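PDB 2E7Z: acetylene hydratase from Pelobacter acetylenicus, which hydrates acetylene to acetaldehyde in a reaction without net redox change, using a tungsten bis(molybdopterin guanine dinucleotide) cofactor and one [4Fe-4S] cluster. Local coordinates for residues Val145-His150 / Met384-Ala389; Tyr98-Leu103 / Glu345-Leu350; Lys28-Pro33 / Lys533-Met538; Gly23-Lys28 / Gln480-Ala485; Val436-Tyr439 / Met443-Thr446. All coordinates share one frame; numbering follows the deposited sequence. Where two conformers were deposited one is given.

Contact 1. Residues Val145-His150 / Met384-Ala389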
# COMPACT_ATOMS: atom_id res chain seq x y z
N VAL A 145 1.54 5.50 11.83
CA VAL A 145 1.19 6.85 12.27
C VAL A 145 -0.11 6.83 13.08
O VAL A 145 -0.22 7.46 14.13
CB VAL A 145 1.10 7.84 11.11
CG1 VAL A 145 0.72 9.23 11.64
CG2 VAL A 145 2.44 7.95 10.38
N HIS A 146 -1.11 6.09 12.59
CA HIS A 146 -2.36 5.95 13.35
C HIS A 146 -2.11 5.33 14.71
O HIS A 146 -2.71 5.73 15.70
CB HIS A 146 -3.35 5.05 12.61
CG HIS A 146 -4.07 5.72 11.49
ND1 HIS A 146 -5.40 5.51 11.23
CD2 HIS A 146 -3.62 6.55 10.51
CE1 HIS A 146 -5.76 6.19 10.16
NE2 HIS A 146 -4.69 6.83 9.70
N ARG A 147 -1.19 4.38 14.77
CA ARG A 147 -0.93 3.68 16.02
C ARG A 147 -0.27 4.54 17.07
O ARG A 147 -0.64 4.50 18.26
CB ARG A 147 -0.12 2.45 15.74
CG ARG A 147 -1.01 1.38 15.16
CD ARG A 147 -0.26 0.13 15.01
NE ARG A 147 0.07 -0.46 16.31
CZ ARG A 147 0.91 -1.47 16.47
NH1 ARG A 147 1.49 -2.03 15.38
NH2 ARG A 147 1.12 -1.93 17.70
N VAL A 148 0.68 5.38 16.67
CA VAL A 148 1.26 6.29 17.67
C VAL A 148 0.26 7.34 18.14
O VAL A 148 0.38 7.89 19.26
CB VAL A 148 2.57 6.97 17.20
CG1 VAL A 148 3.59 5.92 16.79
CG2 VAL A 148 2.33 8.00 16.09
N THR A 149 -0.74 7.63 17.30
CA THR A 149 -1.72 8.67 17.62
C THR A 149 -2.88 8.09 18.42
O THR A 149 -3.30 8.69 19.41
CB THR A 149 -2.26 9.35 16.34
OG1 THR A 149 -1.17 9.83 15.53
CG2 THR A 149 -3.16 10.54 16.71
N HIS A 150 -3.41 6.93 17.99
CA HIS A 150 -4.58 6.36 18.66
C HIS A 150 -4.60 4.84 18.64
O HIS A 150 -5.67 4.23 18.75
CB HIS A 150 -5.90 6.92 18.09
CG HIS A 150 -5.94 6.96 16.60
ND1 HIS A 150 -6.09 5.83 15.83
CD2 HIS A 150 -5.81 8.00 15.74
CE1 HIS A 150 -6.08 6.17 14.55
NE2 HIS A 150 -5.91 7.48 14.47
N MET A 384 -2.20 -4.11 9.77
CA MET A 384 -2.14 -3.98 8.30
C MET A 384 -0.82 -4.54 7.78
O MET A 384 -0.81 -5.66 7.25
CB MET A 384 -2.40 -2.52 7.83
CG MET A 384 -3.61 -1.82 8.50
SD MET A 384 -5.17 -2.75 8.44
CE MET A 384 -5.72 -2.30 6.77
N GLY A 385 0.28 -3.81 7.99
CA GLY A 385 1.65 -4.29 7.66
C GLY A 385 2.53 -3.62 8.68
O GLY A 385 2.38 -2.41 8.89
N ALA A 386 3.38 -4.37 9.37
CA ALA A 386 4.10 -3.80 10.51
C ALA A 386 5.41 -4.48 10.76
O ALA A 386 5.66 -5.61 10.33
CB ALA A 386 3.22 -3.88 11.79
N PHE A 387 6.24 -3.75 11.50
CA PHE A 387 7.57 -4.22 11.94
C PHE A 387 8.39 -4.47 10.69
O PHE A 387 8.71 -5.60 10.30
CB PHE A 387 7.48 -5.44 12.87
CG PHE A 387 6.35 -5.34 13.87
CD1 PHE A 387 6.28 -4.26 14.74
CD2 PHE A 387 5.36 -6.31 13.96
CE1 PHE A 387 5.24 -4.12 15.65
CE2 PHE A 387 4.32 -6.19 14.92
CZ PHE A 387 4.28 -5.08 15.75
N MET A 388 8.69 -3.37 10.02
CA MET A 388 9.19 -3.44 8.64
C MET A 388 10.57 -2.87 8.48
O MET A 388 10.92 -1.80 9.03
CB MET A 388 8.24 -2.68 7.70
CG MET A 388 6.77 -3.05 7.85
SD MET A 388 5.70 -2.27 6.62
CE MET A 388 5.49 -0.61 7.33
N ALA A 389 11.34 -3.53 7.63
CA ALA A 389 12.59 -2.96 7.18
C ALA A 389 12.31 -1.80 6.26
O ALA A 389 11.40 -1.84 5.43
CB ALA A 389 13.44 -4.03 6.45
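Arg147, on helix 140-150, meets Ala386 and Phe387 of the irregular loop 384-389 in a buried, loose van der Waals contact that no hydrogen bond crosses. The guanidinium comes edge first: NH1 of Arg147 lies 4.2 Å from CZ of Phe387 and 4.4 Å from CB of Ala386, and the guanidinium and ring planes stand 80° apart, so the two flat groups do not stack. A bend at chi3 (69°) in an otherwise extended chain turns the guanidinium toward the loop. Phe387 is itself folded back on its neighbour, with CB of Ala386 3.8 Å above the centre of one ring face. The loop's backbone is held by Arg120, which hydrogen-bonds the carbonyls of both Ala386 and Phe387. Met365 of helix 362-365 touches both Arg147 and Phe387, and the Phe387 ring also meets Tyr362 with nearly parallel planes. On helix 140-150, Thr149 OG1 bonds to Arg305 of helix 300-314, against which Val145 and His146 pack.

Contact 2. Residues Tyr98-Leu103 / Glu345-Leu350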
# COMPACT_ATOMS: atom_id res chain seq x y z
N TYR A 98 26.36 -15.50 6.47
CA TYR A 98 25.99 -14.12 6.66
C TYR A 98 24.93 -13.89 7.74
O TYR A 98 24.52 -12.74 7.99
CB TYR A 98 25.48 -13.58 5.33
CG TYR A 98 26.50 -13.50 4.22
CD1 TYR A 98 27.50 -12.52 4.25
CD2 TYR A 98 26.40 -14.33 3.11
CE1 TYR A 98 28.41 -12.39 3.20
CE2 TYR A 98 27.30 -14.20 2.07
CZ TYR A 98 28.29 -13.22 2.12
OH TYR A 98 29.18 -13.05 1.07
N GLY A 99 24.47 -14.97 8.38
CA GLY A 99 23.45 -14.81 9.42
C GLY A 99 22.04 -14.85 8.82
O GLY A 99 21.84 -14.59 7.63
N PRO A 100 21.03 -15.17 9.63
CA PRO A 100 19.67 -15.21 9.07
C PRO A 100 19.17 -13.83 8.62
O PRO A 100 18.33 -13.75 7.74
CB PRO A 100 18.83 -15.75 10.25
CG PRO A 100 19.63 -15.41 11.50
CD PRO A 100 21.08 -15.50 11.09
N GLU A 101 19.70 -12.77 9.23
CA GLU A 101 19.37 -11.41 8.83
C GLU A 101 19.77 -11.10 7.39
O GLU A 101 19.34 -10.09 6.85
CB GLU A 101 19.97 -10.40 9.82
CG GLU A 101 21.49 -10.38 9.87
CD GLU A 101 22.08 -11.33 10.89
OE1 GLU A 101 21.38 -12.26 11.34
OE2 GLU A 101 23.27 -11.16 11.24
N SER A 102 20.56 -11.98 6.78
CA SER A 102 20.90 -11.81 5.36
C SER A 102 19.81 -12.25 4.39
O SER A 102 20.00 -12.10 3.17
CB SER A 102 22.20 -12.53 5.03
OG SER A 102 22.03 -13.94 4.99
N LEU A 103 18.68 -12.74 4.89
CA LEU A 103 17.50 -12.97 4.05
C LEU A 103 16.58 -11.75 4.12
O LEU A 103 16.10 -11.36 5.22
CB LEU A 103 16.76 -14.21 4.58
CG LEU A 103 15.37 -14.41 3.97
CD1 LEU A 103 15.41 -14.72 2.46
CD2 LEU A 103 14.60 -15.51 4.69
N GLU A 345 15.69 -10.39 20.54
CA GLU A 345 15.81 -8.93 20.56
C GLU A 345 17.00 -8.48 19.73
O GLU A 345 16.92 -7.50 18.98
CB GLU A 345 15.92 -8.41 22.03
CG GLU A 345 17.21 -8.77 22.72
CD GLU A 345 17.45 -7.97 24.02
OE1 GLU A 345 16.59 -7.99 24.92
OE2 GLU A 345 18.53 -7.33 24.12
N GLU A 346 18.10 -9.22 19.81
CA GLU A 346 19.29 -8.90 19.03
C GLU A 346 19.00 -8.83 17.54
O GLU A 346 19.49 -7.93 16.85
CB GLU A 346 20.44 -9.87 19.36
CG GLU A 346 20.95 -9.77 20.80
CD GLU A 346 20.29 -10.73 21.81
OE1 GLU A 346 19.13 -11.21 21.63
OE2 GLU A 346 20.97 -10.99 22.83
N LYS A 347 18.19 -9.78 17.05
CA LYS A 347 17.80 -9.78 15.63
C LYS A 347 16.79 -8.65 15.31
O LYS A 347 16.87 -8.00 14.26
CB LYS A 347 17.22 -11.14 15.26
CG LYS A 347 18.21 -12.31 15.35
CD LYS A 347 19.51 -12.06 14.58
CE LYS A 347 20.43 -13.27 14.63
NZ LYS A 347 21.77 -13.03 14.02
N LYS A 348 15.85 -8.39 16.23
CA LYS A 348 14.95 -7.24 16.04
C LYS A 348 15.75 -5.96 15.85
O LYS A 348 15.45 -5.14 14.98
CB LYS A 348 13.94 -7.10 17.19
CG LYS A 348 12.96 -8.25 17.31
CD LYS A 348 11.80 -7.85 18.18
CE LYS A 348 10.68 -8.86 18.21
NZ LYS A 348 10.94 -9.91 19.23
N LYS A 349 16.75 -5.77 16.72
CA LYS A 349 17.57 -4.57 16.66
C LYS A 349 18.31 -4.38 15.34
O LYS A 349 18.59 -3.24 14.95
CB LYS A 349 18.53 -4.52 17.88
CG LYS A 349 17.84 -4.27 19.21
CD LYS A 349 18.84 -4.36 20.39
CE LYS A 349 18.86 -5.77 20.98
NZ LYS A 349 20.00 -6.03 21.92
N LEU A 350 18.58 -5.48 14.63
CA LEU A 350 19.35 -5.42 13.38
C LEU A 350 18.48 -5.00 12.22
O LEU A 350 19.00 -4.71 11.13
CB LEU A 350 19.94 -6.78 13.01
CG LEU A 350 21.13 -7.29 13.83
CD1 LEU A 350 21.52 -8.71 13.40
CD2 LEU A 350 22.32 -6.35 13.74
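The 3-10 turn at Pro100-Ser102 approaches helix 345-350 most closely at Glu101 and Lys347, whose CA atoms are 7.2 Å apart. Their side chains cross at about a right angle and end in a salt bridge, NZ of Lys347 lying 2.8 Å from OE1 of Glu101. The ammonium uses the syn side of the carboxylate, 31° out of its plane. Glu101 gets there by placing CG between its backbone N and carbonyl carbon (chi1 64°) and bending again at chi2. This turn joins helix 80-98 to strand 103-107 of the mixed sheet, an alpha-to-beta connection in which Gly99, with positive phi, is the first residue past the helix. Pro100 CG packs 3.9 Å from Lys347 CE, while Leu350 CD1 lies 3.7 Å from Glu101 CD, so carbon flanks the ion pair. With an alanine in place of Glu101, the Lys347 ammonium would probably lose its carboxylate mate and be set free to swing toward solvent. Within the turn, Ser102 N hydrogen-bonds back to Gly99 O at 3.0 Å.

Contact 3. Residues Lys28-Pro33 / Lys533-Met538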
# COMPACT_ATOMS: atom_id res chain seq x y z
N LYS A 28 -19.03 -11.76 -12.59
CA LYS A 28 -20.01 -10.67 -12.64
C LYS A 28 -20.27 -10.08 -11.27
O LYS A 28 -19.88 -10.66 -10.25
CB LYS A 28 -21.31 -11.16 -13.28
CG LYS A 28 -22.05 -12.22 -12.50
CD LYS A 28 -23.33 -12.63 -13.23
CE LYS A 28 -23.06 -13.05 -14.67
NZ LYS A 28 -24.26 -13.65 -15.33
N SER A 29 -20.88 -8.89 -11.22
CA SER A 29 -21.21 -8.29 -9.95
C SER A 29 -22.17 -9.21 -9.22
O SER A 29 -23.00 -9.90 -9.83
CB SER A 29 -21.80 -6.87 -10.11
OG SER A 29 -22.99 -6.89 -10.86
N ILE A 30 -21.98 -9.30 -7.91
CA ILE A 30 -22.78 -10.21 -7.11
C ILE A 30 -24.27 -9.87 -7.26
O ILE A 30 -24.68 -8.72 -7.10
CB ILE A 30 -22.29 -10.23 -5.65
CG1 ILE A 30 -22.94 -11.39 -4.88
CG2 ILE A 30 -22.49 -8.88 -4.97
CD1 ILE A 30 -22.10 -11.89 -3.74
N SER A 31 -25.06 -10.89 -7.57
CA SER A 31 -26.49 -10.72 -7.85
C SER A 31 -27.35 -10.70 -6.58
O SER A 31 -28.54 -10.33 -6.63
CB SER A 31 -26.99 -11.80 -8.81
OG SER A 31 -26.80 -13.09 -8.26
N GLU A 32 -26.78 -11.11 -5.46
CA GLU A 32 -27.45 -11.10 -4.17
C GLU A 32 -27.05 -9.87 -3.38
O GLU A 32 -25.97 -9.32 -3.61
CB GLU A 32 -27.08 -12.35 -3.37
CG GLU A 32 -27.50 -13.65 -4.03
CD GLU A 32 -28.99 -13.87 -3.97
OE1 GLU A 32 -29.66 -13.28 -3.09
OE2 GLU A 32 -29.50 -14.65 -4.81
N PRO A 33 -27.90 -9.43 -2.43
CA PRO A 33 -27.54 -8.30 -1.57
C PRO A 33 -26.39 -8.67 -0.62
O PRO A 33 -26.58 -9.40 0.35
CB PRO A 33 -28.83 -8.01 -0.82
CG PRO A 33 -29.60 -9.32 -0.86
CD PRO A 33 -29.26 -9.95 -2.15
N LYS A 533 -20.18 -20.57 3.86
CA LYS A 533 -21.58 -20.44 3.47
C LYS A 533 -22.15 -19.06 3.79
O LYS A 533 -23.18 -18.68 3.24
CB LYS A 533 -22.43 -21.57 4.05
CG LYS A 533 -22.08 -22.94 3.45
CD LYS A 533 -22.89 -24.05 4.11
CE LYS A 533 -22.53 -25.40 3.51
NZ LYS A 533 -23.36 -26.51 4.07
N GLN A 534 -21.51 -18.33 4.69
CA GLN A 534 -21.94 -16.99 5.03
C GLN A 534 -20.98 -15.99 4.40
O GLN A 534 -19.77 -16.21 4.41
CB GLN A 534 -21.92 -16.84 6.53
CG GLN A 534 -22.36 -15.46 7.01
CD GLN A 534 -22.61 -15.39 8.51
OE1 GLN A 534 -23.29 -16.24 9.08
NE2 GLN A 534 -22.09 -14.35 9.16
N TYR A 535 -21.53 -14.92 3.84
CA TYR A 535 -20.71 -13.94 3.13
C TYR A 535 -19.69 -13.23 4.00
O TYR A 535 -18.53 -13.05 3.60
CB TYR A 535 -21.57 -12.84 2.51
CG TYR A 535 -22.37 -13.23 1.31
CD1 TYR A 535 -21.84 -14.03 0.31
CD2 TYR A 535 -23.65 -12.72 1.15
CE1 TYR A 535 -22.60 -14.36 -0.82
CE2 TYR A 535 -24.41 -13.02 0.04
CZ TYR A 535 -23.88 -13.85 -0.95
OH TYR A 535 -24.63 -14.18 -2.07
N THR A 536 -20.14 -12.75 5.16
CA THR A 536 -19.36 -11.78 5.94
C THR A 536 -19.46 -12.06 7.42
O THR A 536 -20.55 -12.32 7.92
CB THR A 536 -19.94 -10.36 5.71
OG1 THR A 536 -20.02 -10.12 4.30
CG2 THR A 536 -19.11 -9.28 6.42
N TYR A 537 -18.33 -11.95 8.12
CA TYR A 537 -18.30 -12.07 9.56
C TYR A 537 -17.77 -10.79 10.17
O TYR A 537 -16.61 -10.43 9.95
CB TYR A 537 -17.40 -13.24 9.96
CG TYR A 537 -17.95 -14.58 9.52
CD1 TYR A 537 -17.65 -15.10 8.27
CD2 TYR A 537 -18.76 -15.32 10.37
CE1 TYR A 537 -18.15 -16.35 7.87
CE2 TYR A 537 -19.25 -16.56 10.00
CZ TYR A 537 -18.95 -17.06 8.76
OH TYR A 537 -19.45 -18.30 8.41
N MET A 538 -18.62 -10.11 10.94
CA MET A 538 -18.21 -8.87 11.59
C MET A 538 -17.45 -9.16 12.87
O MET A 538 -17.77 -10.11 13.59
CB MET A 538 -19.44 -8.01 11.93
CG MET A 538 -20.32 -7.66 10.72
SD MET A 538 -19.48 -6.80 9.36
CE MET A 538 -18.68 -5.47 10.25
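Gln534 NE2 donates to Thr536 O at 2.8 Å in a nearly straight bond (173°) that spans Tyr535, the residue whose side chain reaches across to Ile30, Glu32 and Pro33. The acceptor lies in the plane of the Gln534 amide, and the same NE2 sits 3.6 Å above one face of the Tyr537 ring, offset toward its rim. Two small antiparallel sheets are brought together here. Segment 28-33 runs off edge strand 25-29 of the three-stranded sheet, whose other two strands are joined by the loop bearing the cluster ligands Cys6, Cys9 and Cys13; segment 533-538 leads into strand 536-538, which pairs with 474-476. The Tyr535 side chain reaches the first segment with its hydroxyl end: OH of Tyr535 is 3.3 Å from CB of Glu32, which lies near the ring plane at the edge. With CG1 anti to the backbone N (chi1 -169°), Ile30 extends toward the tyrosine from the opposite direction, bringing CD1 to 3.8 Å from Tyr535 CZ. A bend at chi2 (-73°) leads the Glu32 carboxylate away from the hydroxyl. Outside the two segments, His3 meets the Tyr535 ring edge-to-face and His34 meets it at an oblique angle. Farther along the ring, Pro33 O lies 4.2 Å from Tyr535 CE2.

Contact 4. Residues Gly23-Lys28 / Gln480-Ala485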
# COMPACT_ATOMS: atom_id res chain seq x y z
N GLY A 23 -15.35 -24.22 -20.01
CA GLY A 23 -14.29 -24.09 -19.02
C GLY A 23 -13.90 -22.66 -18.64
O GLY A 23 -13.21 -22.47 -17.64
N LYS A 24 -14.31 -21.68 -19.45
CA LYS A 24 -14.04 -20.27 -19.17
C LYS A 24 -14.80 -19.88 -17.90
O LYS A 24 -15.92 -20.32 -17.66
CB LYS A 24 -14.47 -19.37 -20.33
CG LYS A 24 -13.53 -19.36 -21.52
CD LYS A 24 -14.00 -18.32 -22.56
CE LYS A 24 -13.61 -18.72 -23.99
NZ LYS A 24 -12.17 -18.45 -24.27
N ILE A 25 -14.16 -19.06 -17.06
CA ILE A 25 -14.82 -18.55 -15.87
C ILE A 25 -15.40 -17.18 -16.15
O ILE A 25 -14.66 -16.23 -16.48
CB ILE A 25 -13.86 -18.49 -14.65
CG1 ILE A 25 -13.25 -19.88 -14.42
CG2 ILE A 25 -14.61 -17.97 -13.43
CD1 ILE A 25 -12.11 -19.90 -13.40
N GLN A 26 -16.71 -17.06 -15.99
CA GLN A 26 -17.38 -15.80 -16.12
C GLN A 26 -17.52 -15.17 -14.74
O GLN A 26 -18.03 -15.80 -13.80
CB GLN A 26 -18.74 -15.99 -16.77
CG GLN A 26 -19.61 -14.74 -16.75
CD GLN A 26 -21.04 -15.03 -17.18
OE1 GLN A 26 -21.45 -14.65 -18.26
NE2 GLN A 26 -21.78 -15.74 -16.33
N THR A 27 -17.05 -13.93 -14.61
CA THR A 27 -17.20 -13.15 -13.38
C THR A 27 -18.19 -12.01 -13.59
O THR A 27 -18.21 -11.39 -14.67
CB THR A 27 -15.86 -12.57 -12.92
OG1 THR A 27 -15.21 -11.97 -14.05
CG2 THR A 27 -14.96 -13.66 -12.34
N LYS A 28 -19.03 -11.76 -12.59
CA LYS A 28 -20.01 -10.67 -12.64
C LYS A 28 -20.27 -10.08 -11.27
O LYS A 28 -19.88 -10.66 -10.25
CB LYS A 28 -21.31 -11.16 -13.28
CG LYS A 28 -22.05 -12.22 -12.50
CD LYS A 28 -23.33 -12.63 -13.23
CE LYS A 28 -23.06 -13.05 -14.67
NZ LYS A 28 -24.26 -13.65 -15.33
N GLN A 480 -13.44 -21.05 -3.54
CA GLN A 480 -12.60 -21.52 -4.63
C GLN A 480 -13.44 -21.87 -5.86
O GLN A 480 -14.37 -22.68 -5.76
CB GLN A 480 -11.86 -22.76 -4.18
CG GLN A 480 -10.84 -23.24 -5.17
CD GLN A 480 -9.99 -24.37 -4.64
OE1 GLN A 480 -10.14 -24.80 -3.49
NE2 GLN A 480 -9.07 -24.84 -5.46
N VAL A 481 -13.11 -21.30 -7.02
CA VAL A 481 -13.88 -21.60 -8.23
C VAL A 481 -13.38 -22.86 -8.94
O VAL A 481 -14.16 -23.76 -9.30
CB VAL A 481 -13.95 -20.38 -9.18
CG1 VAL A 481 -14.87 -20.70 -10.35
CG2 VAL A 481 -14.48 -19.17 -8.43
N VAL A 482 -12.07 -22.92 -9.16
CA VAL A 482 -11.43 -24.07 -9.84
C VAL A 482 -10.15 -24.47 -9.13
O VAL A 482 -9.63 -23.73 -8.29
CB VAL A 482 -11.14 -23.80 -11.36
CG1 VAL A 482 -12.41 -23.53 -12.17
CG2 VAL A 482 -10.14 -22.65 -11.53
N GLU A 483 -9.64 -25.65 -9.44
CA GLU A 483 -8.32 -26.06 -8.99
C GLU A 483 -7.28 -25.22 -9.72
O GLU A 483 -7.51 -24.80 -10.86
CB GLU A 483 -8.10 -27.55 -9.31
CG GLU A 483 -8.94 -28.52 -8.45
CD GLU A 483 -8.56 -28.54 -6.96
OE1 GLU A 483 -7.40 -28.21 -6.61
OE2 GLU A 483 -9.43 -28.90 -6.14
N PRO A 484 -6.13 -24.96 -9.08
CA PRO A 484 -5.11 -24.19 -9.79
C PRO A 484 -4.62 -24.88 -11.06
O PRO A 484 -4.47 -26.10 -11.12
CB PRO A 484 -3.96 -24.08 -8.78
CG PRO A 484 -4.34 -24.88 -7.58
CD PRO A 484 -5.75 -25.32 -7.70
N ALA A 485 -4.33 -24.06 -12.06
CA ALA A 485 -3.81 -24.58 -13.33
C ALA A 485 -2.38 -25.09 -13.18
O ALA A 485 -1.61 -24.63 -12.33
CB ALA A 485 -3.89 -23.52 -14.41
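From the turn at Gly23, whose backbone adopts a positive phi, segment 23-28 rises into edge strand 25-29 and at once meets Val481 and Val482 through Ile25. The contact is wholly apolar and rests on this one isoleucine. With CG1 beside the backbone N (chi1 -55°), its two branches meet different valines most closely: CG2 of Ile25 lies 4.1 Å from CG1 of Val481, the side chains sliding past each other, whereas CD1 runs tip to tip into Val482, 3.8 Å from its CG1 and 3.9 Å from its CG2. Both methyls of Val482 therefore face the end of the isoleucine. Farther on, Gln26 pairs by backbone with Glu18, and Thr27 OG1 bonds to Ser46 O. In the opposing loop, Gln480 NE2 reaches Val482 O at 3.1 Å from above the carbonyl plane. Ala17 and Val19 of strand 14-19 extend the apolar patch, and Val482 pairs by backbone with Leu460. Thus the three-stranded antiparallel sheet of the iron-sulfur region packs against a loop near Asp457 and Arg462 of the cofactor site.

Contact 5. Residues Val436-Tyr439 / Met443-Thr446; sequences VVCY and MTPT. With MGD (2-amino-5,6-dimercapto-7-methyl-3,7,8a,9-tetrahydro-8-oxa-1,3,9,10-tetraaza-anthracen-4-one guanosine dinucleotide), chain E.
At the C-terminal end of parallel strand 435-440, where the guanosine end of one MGD binds, Cys438 faces Thr444 and Thr446 of the loop that follows. This is a loose buried contact: SG of Cys438 lies 4.3 Å from Thr444 OG1 and 4.5 Å from Thr446 CG2. The hydroxyls are engaged outside the two segments, Thr444 OG1 with Ala447 N and Thr446 OG1 with Asn415 OD1 and Leu417 N. The cofactor is met from both segments. Its amino nitrogen N2 gives a 3.2 Å hydrogen bond to Tyr439 O (162°) and also sits over one face of the Tyr439 ring, 3.4 Å from CE2. Thr444 brings its methyl CG2 to 3.3 Å from the ribose O3' of MGD. An alanine at Tyr439 would keep the backbone acceptor but would probably strip the guanine amino group of its aromatic cover and leave Lys489 O without its hydroxyl partner. Asp440, next on the strand, also bonds MGD through OD1; a nucleotide gripped at the carboxyl ends of parallel strands is typical of dinucleotide-binding alpha/beta folds.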
# COMPACT_ATOMS: atom_id res chain seq x y z
N VAL A 436 17.91 -15.47 -5.30
CA VAL A 436 16.66 -14.71 -5.48
C VAL A 436 15.58 -15.69 -5.87
O VAL A 436 15.76 -16.50 -6.80
CB VAL A 436 16.80 -13.61 -6.54
CG1 VAL A 436 15.47 -12.90 -6.86
CG2 VAL A 436 17.89 -12.64 -6.15
N VAL A 437 14.47 -15.67 -5.14
CA VAL A 437 13.31 -16.50 -5.45
C VAL A 437 12.13 -15.58 -5.70
O VAL A 437 11.86 -14.68 -4.89
CB VAL A 437 12.99 -17.44 -4.28
CG1 VAL A 437 11.69 -18.23 -4.53
CG2 VAL A 437 14.18 -18.37 -3.95
N CYS A 438 11.43 -15.77 -6.82
CA CYS A 438 10.27 -14.95 -7.17
C CYS A 438 9.05 -15.82 -7.28
O CYS A 438 9.04 -16.71 -8.14
CB CYS A 438 10.54 -14.12 -8.42
SG CYS A 438 9.16 -13.06 -8.87
N TYR A 439 8.05 -15.60 -6.44
CA TYR A 439 6.81 -16.38 -6.42
C TYR A 439 5.73 -15.50 -7.04
O TYR A 439 5.29 -14.50 -6.44
CB TYR A 439 6.50 -16.82 -4.98
CG TYR A 439 5.15 -17.46 -4.77
CD1 TYR A 439 4.87 -18.74 -5.25
CD2 TYR A 439 4.15 -16.79 -4.05
CE1 TYR A 439 3.63 -19.32 -5.03
CE2 TYR A 439 2.93 -17.37 -3.85
CZ TYR A 439 2.66 -18.63 -4.32
OH TYR A 439 1.40 -19.15 -4.11
N MET A 443 6.60 -13.92 -15.74
CA MET A 443 8.01 -13.61 -15.79
C MET A 443 8.17 -12.08 -15.74
O MET A 443 8.50 -11.42 -16.71
CB MET A 443 8.64 -14.25 -17.03
CG MET A 443 10.16 -14.15 -17.13
SD MET A 443 11.12 -14.83 -15.72
CE MET A 443 10.94 -16.60 -15.94
N THR A 444 7.93 -11.52 -14.56
CA THR A 444 8.01 -10.09 -14.34
C THR A 444 9.47 -9.63 -14.41
O THR A 444 10.39 -10.45 -14.40
CB THR A 444 7.47 -9.73 -12.95
OG1 THR A 444 8.36 -10.27 -11.99
CG2 THR A 444 6.07 -10.28 -12.77
N PRO A 445 9.70 -8.31 -14.48
CA PRO A 445 11.06 -7.83 -14.45
C PRO A 445 11.84 -8.33 -13.23
O PRO A 445 13.01 -8.62 -13.34
CB PRO A 445 10.88 -6.30 -14.47
CG PRO A 445 9.57 -6.11 -15.30
CD PRO A 445 8.71 -7.25 -14.80
N THR A 446 11.17 -8.43 -12.08
CA THR A 446 11.81 -9.01 -10.89
C THR A 446 12.09 -10.51 -11.06
O THR A 446 13.17 -10.98 -10.75
CB THR A 446 10.92 -8.77 -9.66
OG1 THR A 446 10.76 -7.37 -9.52
CG2 THR A 446 11.60 -9.31 -8.43
PB MGD E . 3.35 -4.86 -8.06
O1B MGD E . 4.64 -4.14 -7.74
O2B MGD E . 2.72 -4.67 -9.39
O3B MGD E . 2.21 -4.51 -6.99
O3A MGD E . 2.53 -3.23 -4.85
PA MGD E . 2.14 -4.70 -5.39
O1A MGD E . 0.71 -5.04 -5.11
O2A MGD E . 3.24 -5.60 -4.91
O5' MGD E . 3.65 -6.42 -7.83
C5' MGD E . 2.56 -7.31 -7.65
C4' MGD E . 3.01 -8.64 -8.22
O4' MGD E . 2.06 -9.63 -7.78
C3' MGD E . 2.93 -8.71 -9.74
O3' MGD E . 4.21 -9.09 -10.26
C2' MGD E . 1.84 -9.76 -10.08
O2' MGD E . 2.07 -10.57 -11.25
C1' MGD E . 1.87 -10.61 -8.83
N9 MGD E . 0.62 -11.29 -8.47
C8 MGD E . -0.64 -10.81 -8.58
N7 MGD E . -1.53 -11.68 -8.06
C5 MGD E . -0.81 -12.70 -7.54
C6 MGD E . -1.09 -13.94 -6.84
O6 MGD E . -2.26 -14.27 -6.56
N1 MGD E . -0.03 -14.68 -6.49
C2 MGD E . 1.23 -14.41 -6.81
N2 MGD E . 2.22 -15.25 -6.38
N3 MGD E . 1.57 -13.29 -7.45
C4 MGD E . 0.59 -12.44 -7.82
C10 MGD E . 1.49 -2.26 -4.74
C11 MGD E . 2.03 -1.14 -3.88
O11 MGD E . 3.06 -0.52 -4.66
C12 MGD E . 0.93 -0.16 -3.56
S12 MGD E . -0.51 -0.75 -2.86
C13 MGD E . 1.10 1.16 -3.76
S13 MGD E . -0.16 2.29 -3.53
C14 MGD E . 2.40 1.75 -4.22
N15 MGD E . 2.32 2.25 -5.59
C16 MGD E . 3.51 2.69 -6.08
C17 MGD E . 3.65 3.79 -7.05
O17 MGD E . 2.64 4.40 -7.47
N18 MGD E . 4.89 4.12 -7.46
C19 MGD E . 6.01 3.49 -7.02
N19 MGD E . 7.23 3.85 -7.47
N20 MGD E . 5.95 2.46 -6.15
C21 MGD E . 4.77 2.05 -5.67
N22 MGD E . 4.73 1.05 -4.78
C23 MGD E . 3.51 0.70 -4.09

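The one ion pair between segments lies at the surface, in contact 2; the four deeper contacts have no hydrogen bond across them. Contacts 1 and 5 are buried and loose; their polar groups turn to other parts of the chain or, in contact 5, to the cofactor. Contacts 3 and 4, partly buried, share Lys28 and strand 25-29, and their centres lie 18 Å apart: one packs an aromatic side chain against the chain that runs on from the strand, the other branched aliphatics near its start. Together they tie the iron-sulfur sheet to regions more than 450 residues later, enclosing contacts 1, 2 and 5 along the chain.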